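Local atomic coordinates of Sel1 repeat family protein (Pseudomonas aeruginosa, PDB entry 6LCH), a protein that probably acts as an immunity protein that binds and neutralises the type VI secretion effector PldB through a solenoid of Sel1-type helical repeats. Residues A[10-14]-A[159-163]; A[46-51]-A[64-69]; A[187-191]-A[204-209]; A[218-222]-A[256-260]. All blocks are in the same frame, centred on the assembly; numbering follows the deposited sequence.

Contact 1: A[10-14]-A[159-163]; sequences CVNEK and CAASQ
A disulfide staples the N-terminal loop to the end of a repeat helix in this surface contact: residues 10-14, in the loop before helix 22-34, lie against 159-163, the last turn of helix 150-162 and the residue after it. The loop runs extended from Cys10 to Asn12 (phi/psi -77/118, -126/149 and -74/127), then bends at Glu13 and Lys14. CA atoms pair most closely as Cys10 with Cys159 (5.7 Å) and Asn12 with Gln163 (6.7 Å). Both cysteines take the t rotamer and point at each other; Cys10 SG and Cys159 SG are bonded at 2.0 Å with chi3 of 94°, the near-perpendicular torsion of a relaxed disulfide. Such a covalent link is consistent with a protein carrying a signal sequence. The second attachment is polar. Gln163 (chi1 m, chi2 t) extends toward the loop so that its OE1 accepts a nearly straight hydrogen bond from Glu13 N, 2.8 Å, while its NE2 donates to Cys159 O at 3.3 Å and also to Gly131 O. Ser162 OG, 2.9 Å from Cys159 O, bonds to that same carbonyl. In the loop, Asn12 OD1 accepts from Lys14 N at 3.1 Å, an Asx turn that shapes the bend. Glu13 turns its carboxylate to Asn132 and packs by Pro97 of helix 97-107, while Cys159 touches Leu136 of helix 133-146 and Ala160 and Ala161 face helix 166-178.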
loop_
_atom_site.group_PDB
_atom_site.type_symbol
_atom_site.label_atom_id
_atom_site.label_comp_id
_atom_site.label_asym_id
_atom_site.label_seq_id
_atom_site.Cartn_x
_atom_site.Cartn_y
_atom_site.Cartn_z
ATOM N N CYS A 10 -14.979 -1.022 -10.516
ATOM C CA CYS A 10 -13.561 -0.729 -10.341
ATOM C C CYS A 10 -13.197 0.530 -11.118
ATOM O O CYS A 10 -13.299 0.559 -12.349
ATOM C CB CYS A 10 -12.706 -1.906 -10.799
ATOM S SG CYS A 10 -10.934 -1.632 -10.567
ATOM N N VAL A 11 -12.760 1.565 -10.403
ATOM C CA VAL A 11 -12.414 2.840 -11.015
ATOM C C VAL A 11 -11.003 3.230 -10.599
ATOM O O VAL A 11 -10.537 2.898 -9.504
ATOM C CB VAL A 11 -13.423 3.952 -10.643
ATOM C CG1 VAL A 11 -14.823 3.579 -11.118
ATOM C CG2 VAL A 11 -13.420 4.210 -9.147
ATOM N N ASN A 12 -10.317 3.933 -11.490
ATOM C CA ASN A 12 -8.964 4.385 -11.198
ATOM C C ASN A 12 -9.008 5.549 -10.216
ATOM O O ASN A 12 -9.705 6.543 -10.447
ATOM C CB ASN A 12 -8.254 4.792 -12.484
ATOM C CG ASN A 12 -6.764 4.550 -12.422
ATOM O OD1 ASN A 12 -6.063 5.154 -11.614
ATOM N ND2 ASN A 12 -6.272 3.652 -13.269
ATOM N N GLU A 13 -8.265 5.424 -9.115
ATOM C CA GLU A 13 -8.175 6.521 -8.159
ATOM C C GLU A 13 -7.593 7.774 -8.799
ATOM O O GLU A 13 -7.843 8.885 -8.322
ATOM C CB GLU A 13 -7.334 6.104 -6.954
ATOM C CG GLU A 13 -7.521 6.991 -5.737
ATOM C CD GLU A 13 -6.449 6.778 -4.692
ATOM O OE1 GLU A 13 -5.257 6.780 -5.054
ATOM O OE2 GLU A 13 -6.798 6.611 -3.507
ATOM N N LYS A 14 -6.817 7.617 -9.876
ATOM C CA LYS A 14 -6.266 8.728 -10.655
ATOM C C LYS A 14 -7.320 9.434 -11.522
ATOM O O LYS A 14 -6.955 10.277 -12.352
ATOM C CB LYS A 14 -5.115 8.236 -11.532
ATOM C CG LYS A 14 -3.891 7.792 -10.750
ATOM C CD LYS A 14 -3.095 6.750 -11.521
ATOM C CE LYS A 14 -2.983 5.444 -10.748
ATOM N NZ LYS A 14 -2.623 4.305 -11.639
ATOM N N CYS A 159 -8.889 -4.972 -7.999
ATOM C CA CYS A 159 -9.011 -3.580 -8.417
ATOM C C CYS A 159 -7.848 -2.750 -7.888
ATOM O O CYS A 159 -7.329 -1.872 -8.590
ATOM C CB CYS A 159 -10.344 -3.008 -7.934
ATOM S SG CYS A 159 -10.734 -1.361 -8.567
ATOM N N ALA A 160 -7.416 -3.030 -6.658
ATOM C CA ALA A 160 -6.344 -2.254 -6.048
ATOM C C ALA A 160 -4.999 -2.533 -6.710
ATOM O O ALA A 160 -4.219 -1.604 -6.949
ATOM C CB ALA A 160 -6.283 -2.543 -4.549
ATOM N N ALA A 161 -4.697 -3.800 -7.010
ATOM C CA ALA A 161 -3.389 -4.099 -7.589
ATOM C C ALA A 161 -3.285 -3.635 -9.035
ATOM O O ALA A 161 -2.190 -3.290 -9.488
ATOM C CB ALA A 161 -3.084 -5.588 -7.509
ATOM N N SER A 162 -4.396 -3.632 -9.775
ATOM C CA SER A 162 -4.357 -3.140 -11.148
ATOM C C SER A 162 -3.947 -1.675 -11.213
ATOM O O SER A 162 -3.487 -1.216 -12.264
ATOM C CB SER A 162 -5.716 -3.342 -11.832
ATOM O OG SER A 162 -6.714 -2.476 -11.313
ATOM N N GLN A 163 -4.092 -0.936 -10.114
ATOM C CA GLN A 163 -3.618 0.438 -10.022
ATOM C C GLN A 163 -2.171 0.526 -9.548
ATOM O O GLN A 163 -1.689 1.628 -9.263
ATOM C CB GLN A 163 -4.533 1.245 -9.096
ATOM C CG GLN A 163 -6.008 1.124 -9.458
ATOM C CD GLN A 163 -6.919 1.935 -8.554
ATOM O OE1 GLN A 163 -6.758 3.148 -8.415
ATOM N NE2 GLN A 163 -7.895 1.268 -7.947
#

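Contact 2: A[46-51]-A[64-69]; sequences IVGLYS and NLANLY
Tyr50 projects from helix 43-55 toward helix 59-70 and lies between them; segments 46-51 and 64-69 are helical throughout. Their axes approach to 10.1 Å with N-to-C directions 135° apart (signed crossing angle -135°), and the nearest CA pair is Tyr50 with Leu65, 6.0 Å. Tyr50, with chi1 at -90° and chi2 at -21°, carries its ring alongside the second helix: Asn64 CB lies 4.0 Å from the ring centroid in an off-centre CH-pi contact, and Asn64 ND2 (chi1 m) donates to Tyr50 OH at 2.9 Å. At the ring edge sits Leu68 (m, t), its CD1 4.1 Å from Tyr50 CD2 and 4.5 Å from Ile46 CG2. Helix 43-55 ends one Sel1 repeat and helix 59-70 opens the next, so this is packing between successive repeats of a TPR-like solenoid, across a mainly apolar interface. Leu65 CB is 4.0 Å from Tyr50 CB. The t, p rotamer of Leu65 brings CD1 to 4.4 Å from Val47 CG2 and CD2 to 3.2 Å from Ser51 OG. That serine is m, so its hydroxyl turns back to donate to Val47 O, 2.7 Å away. Val47 (t) also sends CG1 to 3.3 Å from Tyr69 OH, the tyrosine swinging across in m. Beyond the pair, Tyr28 and Ala31 of helix 22-34 pack on Tyr50, while Leu87 of helix 81-93 packs on Leu65.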
loop_
_atom_site.group_PDB
_atom_site.type_symbol
_atom_site.label_atom_id
_atom_site.label_comp_id
_atom_site.label_asym_id
_atom_site.label_seq_id
_atom_site.Cartn_x
_atom_site.Cartn_y
_atom_site.Cartn_z
ATOM N N ILE A 46 10.568 20.258 8.027
ATOM C CA ILE A 46 9.712 19.281 7.356
ATOM C C ILE A 46 8.248 19.654 7.538
ATOM O O ILE A 46 7.466 19.656 6.581
ATOM C CB ILE A 46 10.005 17.863 7.879
ATOM C CG1 ILE A 46 11.410 17.423 7.471
ATOM C CG2 ILE A 46 8.977 16.872 7.364
ATOM C CD1 ILE A 46 11.879 16.186 8.193
ATOM N N VAL A 47 7.860 19.991 8.771
ATOM C CA VAL A 47 6.483 20.393 9.047
ATOM C C VAL A 47 6.135 21.659 8.275
ATOM O O VAL A 47 5.040 21.779 7.713
ATOM C CB VAL A 47 6.272 20.577 10.562
ATOM C CG1 VAL A 47 4.935 21.256 10.841
ATOM C CG2 VAL A 47 6.360 19.239 11.289
ATOM N N GLY A 48 7.064 22.616 8.226
ATOM C CA GLY A 48 6.804 23.850 7.500
ATOM C C GLY A 48 6.470 23.604 6.042
ATOM O O GLY A 48 5.443 24.067 5.541
ATOM N N LEU A 49 7.324 22.849 5.349
ATOM C CA LEU A 49 7.086 22.546 3.941
ATOM C C LEU A 49 5.775 21.796 3.750
ATOM O O LEU A 49 4.937 22.186 2.928
ATOM C CB LEU A 49 8.250 21.732 3.381
ATOM C CG LEU A 49 9.591 22.456 3.325
ATOM C CD1 LEU A 49 10.725 21.450 3.348
ATOM C CD2 LEU A 49 9.662 23.327 2.083
ATOM N N TYR A 50 5.588 20.706 4.503
ATOM C CA TYR A 50 4.358 19.926 4.414
ATOM C C TYR A 50 3.128 20.804 4.605
ATOM O O TYR A 50 2.175 20.737 3.819
ATOM C CB TYR A 50 4.372 18.808 5.458
ATOM C CG TYR A 50 4.982 17.506 4.992
ATOM C CD1 TYR A 50 5.097 17.208 3.639
ATOM C CD2 TYR A 50 5.430 16.564 5.911
ATOM C CE1 TYR A 50 5.651 16.014 3.215
ATOM C CE2 TYR A 50 5.983 15.371 5.500
ATOM C CZ TYR A 50 6.090 15.096 4.154
ATOM O OH TYR A 50 6.647 13.905 3.747
ATOM N N SER A 51 3.128 21.627 5.658
ATOM C CA SER A 51 1.965 22.461 5.939
ATOM C C SER A 51 1.750 23.491 4.839
ATOM O O SER A 51 0.616 23.705 4.391
ATOM C CB SER A 51 2.121 23.145 7.296
ATOM O OG SER A 51 2.472 22.204 8.296
ATOM N N ASN A 64 0.753 12.871 4.322
ATOM C CA ASN A 64 2.034 12.657 4.991
ATOM C C ASN A 64 2.113 13.421 6.304
ATOM O O ASN A 64 2.607 12.896 7.306
ATOM C CB ASN A 64 3.188 13.071 4.078
ATOM C CG ASN A 64 3.524 12.016 3.055
ATOM O OD1 ASN A 64 2.697 11.165 2.734
ATOM N ND2 ASN A 64 4.743 12.067 2.530
ATOM N N LEU A 65 1.639 14.669 6.315
ATOM C CA LEU A 65 1.725 15.471 7.530
ATOM C C LEU A 65 0.824 14.913 8.623
ATOM O O LEU A 65 1.235 14.813 9.785
ATOM C CB LEU A 65 1.366 16.924 7.223
ATOM C CG LEU A 65 1.440 17.881 8.410
ATOM C CD1 LEU A 65 2.811 17.791 9.066
ATOM C CD2 LEU A 65 1.131 19.306 7.963
ATOM N N ALA A 66 -0.403 14.531 8.266
ATOM C CA ALA A 66 -1.318 13.983 9.260
ATOM C C ALA A 66 -0.796 12.673 9.833
ATOM O O ALA A 66 -1.004 12.380 11.016
ATOM C CB ALA A 66 -2.700 13.785 8.647
ATOM N N ASN A 67 -0.115 11.866 9.016
ATOM C CA ASN A 67 0.473 10.648 9.559
ATOM C C ASN A 67 1.515 10.966 10.619
ATOM O O ASN A 67 1.690 10.187 11.557
ATOM C CB ASN A 67 1.095 9.788 8.461
ATOM C CG ASN A 67 1.386 8.373 8.939
ATOM O OD1 ASN A 67 0.499 7.682 9.441
ATOM N ND2 ASN A 67 2.637 7.944 8.809
ATOM N N LEU A 68 2.209 12.100 10.496
ATOM C CA LEU A 68 3.110 12.531 11.561
ATOM C C LEU A 68 2.330 12.944 12.808
ATOM O O LEU A 68 2.695 12.575 13.931
ATOM C CB LEU A 68 3.995 13.682 11.074
ATOM C CG LEU A 68 4.754 13.511 9.753
ATOM C CD1 LEU A 68 5.699 14.684 9.519
ATOM C CD2 LEU A 68 5.512 12.192 9.714
ATOM N N TYR A 69 1.251 13.716 12.628
ATOM C CA TYR A 69 0.467 14.194 13.766
ATOM C C TYR A 69 -0.391 13.087 14.371
ATOM O O TYR A 69 -0.584 13.045 15.593
ATOM C CB TYR A 69 -0.430 15.357 13.344
ATOM C CG TYR A 69 0.282 16.662 13.075
ATOM C CD1 TYR A 69 1.206 17.178 13.972
ATOM C CD2 TYR A 69 0.014 17.386 11.925
ATOM C CE1 TYR A 69 1.848 18.383 13.722
ATOM C CE2 TYR A 69 0.645 18.582 11.670
ATOM C CZ TYR A 69 1.565 19.073 12.566
ATOM O OH TYR A 69 2.194 20.273 12.303
#

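Contact 3: A[187-191]-A[204-209]; sequences LVYYQ and FLSRVF
Tyr190 has Phe204 CE2 over one ring face, 3.4 Å from Tyr190 CE2; the pair is oblique, with planes at 44° and centroids 4.5 Å apart. The two rings join helix 183-195 to helix 199-208 as successive helices of the Sel1-type solenoid, their segment axes 11.1 Å apart at closest and their directions 136° apart. The CA atoms of Tyr190 and Leu205 are nearest, at 7.4 Å. Tyr190 is m and Phe204 t. Leu205 (chi1 -88°, chi2 36°) fills the middle: CD1 presses on Tyr190 CB at 3.4 Å and lies 4.2 Å from Leu187 CD1, while CD2 reaches Gln191 CA at 3.8 Å. The Gln191 amide instead bonds to Tyr253 O. No hydrogen bond crosses this apolar interface. Tyr170 meets Tyr190 edge-to-face from helix 166-178. Leu187 (t, p) sends CD1 to Val208 CG1 at 4.1 Å, and where the second helix ends, its CD2 meets Phe209 CZ at 3.9 Å.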
loop_
_atom_site.group_PDB
_atom_site.type_symbol
_atom_site.label_atom_id
_atom_site.label_comp_id
_atom_site.label_asym_id
_atom_site.label_seq_id
_atom_site.Cartn_x
_atom_site.Cartn_y
_atom_site.Cartn_z
ATOM N N LEU A 187 3.806 -17.134 -5.886
ATOM C CA LEU A 187 5.104 -16.525 -6.154
ATOM C C LEU A 187 5.020 -15.489 -7.267
ATOM O O LEU A 187 5.750 -14.493 -7.240
ATOM C CB LEU A 187 6.119 -17.613 -6.508
ATOM C CG LEU A 187 7.597 -17.332 -6.234
ATOM C CD1 LEU A 187 7.849 -17.107 -4.749
ATOM C CD2 LEU A 187 8.450 -18.479 -6.751
ATOM N N VAL A 188 4.149 -15.709 -8.255
ATOM C CA VAL A 188 3.972 -14.729 -9.325
ATOM C C VAL A 188 3.490 -13.404 -8.750
ATOM O O VAL A 188 3.986 -12.329 -9.111
ATOM C CB VAL A 188 3.001 -15.266 -10.392
ATOM C CG1 VAL A 188 2.537 -14.135 -11.313
ATOM C CG2 VAL A 188 3.654 -16.380 -11.193
ATOM N N TYR A 189 2.532 -13.466 -7.822
ATOM C CA TYR A 189 1.923 -12.253 -7.291
ATOM C C TYR A 189 2.804 -11.565 -6.255
ATOM O O TYR A 189 2.798 -10.332 -6.158
ATOM C CB TYR A 189 0.556 -12.583 -6.704
ATOM C CG TYR A 189 -0.537 -12.527 -7.738
ATOM C CD1 TYR A 189 -1.358 -13.619 -7.981
ATOM C CD2 TYR A 189 -0.731 -11.379 -8.492
ATOM C CE1 TYR A 189 -2.360 -13.556 -8.938
ATOM C CE2 TYR A 189 -1.718 -11.309 -9.446
ATOM C CZ TYR A 189 -2.532 -12.394 -9.663
ATOM O OH TYR A 189 -3.513 -12.302 -10.614
ATOM N N TYR A 190 3.541 -12.337 -5.452
ATOM C CA TYR A 190 4.532 -11.723 -4.576
ATOM C C TYR A 190 5.565 -10.953 -5.389
ATOM O O TYR A 190 5.999 -9.865 -4.991
ATOM C CB TYR A 190 5.226 -12.782 -3.720
ATOM C CG TYR A 190 4.433 -13.295 -2.534
ATOM C CD1 TYR A 190 4.037 -12.444 -1.507
ATOM C CD2 TYR A 190 4.104 -14.637 -2.433
ATOM C CE1 TYR A 190 3.321 -12.925 -0.417
ATOM C CE2 TYR A 190 3.389 -15.123 -1.356
ATOM C CZ TYR A 190 3.004 -14.270 -0.350
ATOM O OH TYR A 190 2.292 -14.775 0.716
ATOM N N GLN A 191 5.966 -11.503 -6.538
ATOM C CA GLN A 191 6.953 -10.828 -7.374
ATOM C C GLN A 191 6.384 -9.542 -7.962
ATOM O O GLN A 191 7.048 -8.499 -7.952
ATOM C CB GLN A 191 7.439 -11.760 -8.485
ATOM C CG GLN A 191 8.737 -11.285 -9.131
ATOM C CD GLN A 191 9.043 -11.980 -10.442
ATOM O OE1 GLN A 191 8.147 -12.485 -11.115
ATOM N NE2 GLN A 191 10.319 -12.006 -10.813
ATOM N N PHE A 204 9.930 -11.258 1.798
ATOM C CA PHE A 204 9.400 -12.617 1.774
ATOM C C PHE A 204 10.072 -13.454 0.695
ATOM O O PHE A 204 10.371 -14.634 0.914
ATOM C CB PHE A 204 7.888 -12.619 1.568
ATOM C CG PHE A 204 7.302 -14.000 1.503
ATOM C CD1 PHE A 204 7.276 -14.808 2.628
ATOM C CD2 PHE A 204 6.799 -14.501 0.314
ATOM C CE1 PHE A 204 6.744 -16.085 2.572
ATOM C CE2 PHE A 204 6.266 -15.775 0.253
ATOM C CZ PHE A 204 6.240 -16.568 1.382
ATOM N N LEU A 205 10.324 -12.864 -0.473
ATOM C CA LEU A 205 11.010 -13.611 -1.519
ATOM C C LEU A 205 12.468 -13.855 -1.159
ATOM O O LEU A 205 13.052 -14.856 -1.591
ATOM C CB LEU A 205 10.888 -12.877 -2.856
ATOM C CG LEU A 205 9.641 -13.222 -3.673
ATOM C CD1 LEU A 205 8.445 -13.460 -2.765
ATOM C CD2 LEU A 205 9.333 -12.122 -4.693
ATOM N N SER A 206 13.062 -12.967 -0.361
ATOM C CA SER A 206 14.415 -13.198 0.135
ATOM C C SER A 206 14.485 -14.470 0.969
ATOM O O SER A 206 15.406 -15.281 0.814
ATOM C CB SER A 206 14.882 -11.997 0.954
ATOM O OG SER A 206 15.846 -12.391 1.909
ATOM N N ARG A 207 13.521 -14.657 1.873
ATOM C CA ARG A 207 13.497 -15.860 2.698
ATOM C C ARG A 207 13.046 -17.082 1.910
ATOM O O ARG A 207 13.491 -18.199 2.200
ATOM C CB ARG A 207 12.589 -15.643 3.907
ATOM C CG ARG A 207 12.830 -14.321 4.617
ATOM C CD ARG A 207 12.837 -14.496 6.125
ATOM N NE ARG A 207 13.637 -15.640 6.551
ATOM C CZ ARG A 207 13.206 -16.594 7.369
ATOM N NH1 ARG A 207 11.975 -16.547 7.860
ATOM N NH2 ARG A 207 14.008 -17.597 7.700
ATOM N N VAL A 208 12.166 -16.891 0.923
ATOM C CA VAL A 208 11.757 -17.993 0.053
ATOM C C VAL A 208 12.983 -18.664 -0.556
ATOM O O VAL A 208 13.125 -19.893 -0.534
ATOM C CB VAL A 208 10.796 -17.481 -1.037
ATOM C CG1 VAL A 208 10.779 -18.426 -2.225
ATOM C CG2 VAL A 208 9.395 -17.282 -0.471
ATOM N N PHE A 209 13.901 -17.861 -1.089
ATOM C CA PHE A 209 15.104 -18.376 -1.725
ATOM C C PHE A 209 16.306 -18.374 -0.786
ATOM O O PHE A 209 17.448 -18.476 -1.247
ATOM C CB PHE A 209 15.388 -17.580 -2.999
ATOM C CG PHE A 209 14.250 -17.608 -3.977
ATOM C CD1 PHE A 209 13.892 -18.796 -4.598
ATOM C CD2 PHE A 209 13.517 -16.464 -4.253
ATOM C CE1 PHE A 209 12.846 -18.841 -5.491
ATOM C CE2 PHE A 209 12.459 -16.503 -5.145
ATOM C CZ PHE A 209 12.121 -17.693 -5.765
#

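Contact 4: A[218-222]-A[256-260]; sequences AMWYA and PPHPT
One direct hydrogen bond joins these two loops, and it is very short: His258 NE2 donates to Met219 O at 2.4 Å. The carbonyl is presented by a type I' beta turn from Ala218 to Tyr221, with Met219 and Trp220 both in positive phi (53/26 and 62/28) and Tyr221 N bonded to Ala218 O at 3.0 Å. At the other imidazole nitrogen, His258 ND1 accepts from Thr260 N at 3.0 Å and also from Gln261 N, so the ring of His258, whose chi1 is t, is held at both nitrogens. Aromatic contact follows from this placement. The His258 edge points at the face of Tyr221 in a T-shaped pair, planes at 89°, centroids 4.5 Å apart, with CD2 of His258 3.3 Å from Tyr221 CE1. Together the loops after helix 199-208 and helix 249-252 pack at the C-terminal end of the helical solenoid, where Tyr221 and Met219 also touch Leu187 of helix 183-195. Looser packing flanks the rings: Trp220 O lies 3.6 Å from Pro259 CD, and Tyr221 CD2 is 4.5 Å from Pro256 CG. Two waters bridge the rest, one between Tyr221 OH (2.7 Å) and Pro256 O (2.9 Å), the other taking Ala222 N (3.0 Å) and giving to Pro257 O (3.3 Å).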
loop_
_atom_site.group_PDB
_atom_site.type_symbol
_atom_site.label_atom_id
_atom_site.label_comp_id
_atom_site.label_asym_id
_atom_site.label_seq_id
_atom_site.Cartn_x
_atom_site.Cartn_y
_atom_site.Cartn_z
ATOM N N ALA A 218 9.179 -21.562 2.987
ATOM C CA ALA A 218 9.627 -21.238 1.643
ATOM C C ALA A 218 8.775 -21.897 0.566
ATOM O O ALA A 218 9.174 -21.907 -0.602
ATOM C CB ALA A 218 11.094 -21.639 1.468
ATOM N N MET A 219 7.605 -22.424 0.925
ATOM C CA MET A 219 6.732 -23.150 0.005
ATOM C C MET A 219 7.470 -24.280 -0.708
ATOM O O MET A 219 7.099 -24.668 -1.822
ATOM C CB MET A 219 6.083 -22.198 -1.009
ATOM C CG MET A 219 5.538 -20.923 -0.368
ATOM S SD MET A 219 4.448 -19.948 -1.422
ATOM C CE MET A 219 5.561 -18.803 -2.218
ATOM N N TRP A 220 8.520 -24.804 -0.070
ATOM C CA TRP A 220 9.321 -25.909 -0.594
ATOM C C TRP A 220 10.011 -25.543 -1.903
ATOM O O TRP A 220 10.291 -26.408 -2.734
ATOM C CB TRP A 220 8.478 -27.178 -0.748
ATOM C CG TRP A 220 8.073 -27.722 0.579
ATOM C CD1 TRP A 220 8.841 -28.468 1.426
ATOM C CD2 TRP A 220 6.817 -27.532 1.238
ATOM N NE1 TRP A 220 8.132 -28.771 2.565
ATOM C CE2 TRP A 220 6.887 -28.206 2.474
ATOM C CE3 TRP A 220 5.635 -26.866 0.897
ATOM C CZ2 TRP A 220 5.822 -28.232 3.372
ATOM C CZ3 TRP A 220 4.577 -26.893 1.790
ATOM C CH2 TRP A 220 4.677 -27.571 3.012
ATOM N N TYR A 221 10.290 -24.256 -2.097
ATOM C CA TYR A 221 11.133 -23.834 -3.202
ATOM C C TYR A 221 12.597 -24.068 -2.852
ATOM O O TYR A 221 13.014 -23.928 -1.698
ATOM C CB TYR A 221 10.898 -22.361 -3.531
ATOM C CG TYR A 221 9.754 -22.149 -4.495
ATOM C CD1 TYR A 221 8.474 -21.878 -4.030
ATOM C CD2 TYR A 221 9.952 -22.239 -5.864
ATOM C CE1 TYR A 221 7.429 -21.692 -4.901
ATOM C CE2 TYR A 221 8.912 -22.055 -6.744
ATOM C CZ TYR A 221 7.652 -21.785 -6.257
ATOM O OH TYR A 221 6.615 -21.601 -7.131
ATOM N N ALA A 222 13.376 -24.450 -3.852
ATOM C CA ALA A 222 14.787 -24.674 -3.604
ATOM C C ALA A 222 15.476 -23.343 -3.312
ATOM O O ALA A 222 15.191 -22.338 -3.973
ATOM C CB ALA A 222 15.448 -25.363 -4.793
ATOM N N PRO A 256 11.693 -19.447 -10.776
ATOM C CA PRO A 256 12.048 -20.847 -11.012
ATOM C C PRO A 256 10.820 -21.735 -10.948
ATOM O O PRO A 256 9.791 -21.351 -10.371
ATOM C CB PRO A 256 13.017 -21.162 -9.865
ATOM C CG PRO A 256 12.637 -20.210 -8.788
ATOM C CD PRO A 256 12.230 -18.946 -9.500
ATOM N N PRO A 257 10.884 -22.927 -11.530
ATOM C CA PRO A 257 9.817 -23.904 -11.312
ATOM C C PRO A 257 9.845 -24.415 -9.880
ATOM O O PRO A 257 10.819 -24.241 -9.143
ATOM C CB PRO A 257 10.143 -25.018 -12.310
ATOM C CG PRO A 257 11.617 -24.918 -12.502
ATOM C CD PRO A 257 11.941 -23.449 -12.415
ATOM N N HIS A 258 8.745 -25.038 -9.489
ATOM C CA HIS A 258 8.602 -25.655 -8.176
ATOM C C HIS A 258 8.792 -27.157 -8.296
ATOM O O HIS A 258 8.269 -27.760 -9.244
ATOM C CB HIS A 258 7.227 -25.349 -7.588
ATOM C CG HIS A 258 7.093 -25.698 -6.138
ATOM N ND1 HIS A 258 6.789 -26.970 -5.703
ATOM C CD2 HIS A 258 7.214 -24.940 -5.023
ATOM C CE1 HIS A 258 6.732 -26.981 -4.385
ATOM N NE2 HIS A 258 6.986 -25.761 -3.946
ATOM N N PRO A 259 9.531 -27.788 -7.378
ATOM C CA PRO A 259 9.763 -29.239 -7.493
ATOM C C PRO A 259 8.489 -30.068 -7.536
ATOM O O PRO A 259 8.496 -31.160 -8.120
ATOM C CB PRO A 259 10.597 -29.556 -6.244
ATOM C CG PRO A 259 11.281 -28.273 -5.917
ATOM C CD PRO A 259 10.300 -27.190 -6.274
ATOM N N THR A 260 7.398 -29.593 -6.940
ATOM C CA THR A 260 6.126 -30.308 -6.971
ATOM C C THR A 260 5.037 -29.573 -7.736
ATOM O O THR A 260 4.214 -30.215 -8.392
ATOM C CB THR A 260 5.632 -30.583 -5.544
ATOM O OG1 THR A 260 6.674 -31.211 -4.788
ATOM C CG2 THR A 260 4.424 -31.510 -5.565
HETATM O O HOH W 1 6.971 -21.569 -9.840
HETATM O O HOH W 2 13.170 -24.508 -6.890
#

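Overall arrangement
Contact 2 lies toward one end of the all-helical chain and contacts 3 and 4 on the opposite side of its centre, with contact 1 between. Along the sequence, contact 2 is nested inside the long loop of chain closed by the disulfide of contact 1, their centres about 26 Å apart; contacts 3 and 4 follow in series. Contacts 2 and 3, both pairs of successive helices, have similar interhelical angles although their centres lie about 34 Å apart. Contact 4 directly adjoins contact 3, at about 11 Å between centres, with Leu187 and Phe209 packing on Met219, Tyr221 and Pro256. The disulfide thus ties the N-terminal loop to the middle of the solenoid, while contacts 3 and 4 form one continuous packing region in its C-terminal part.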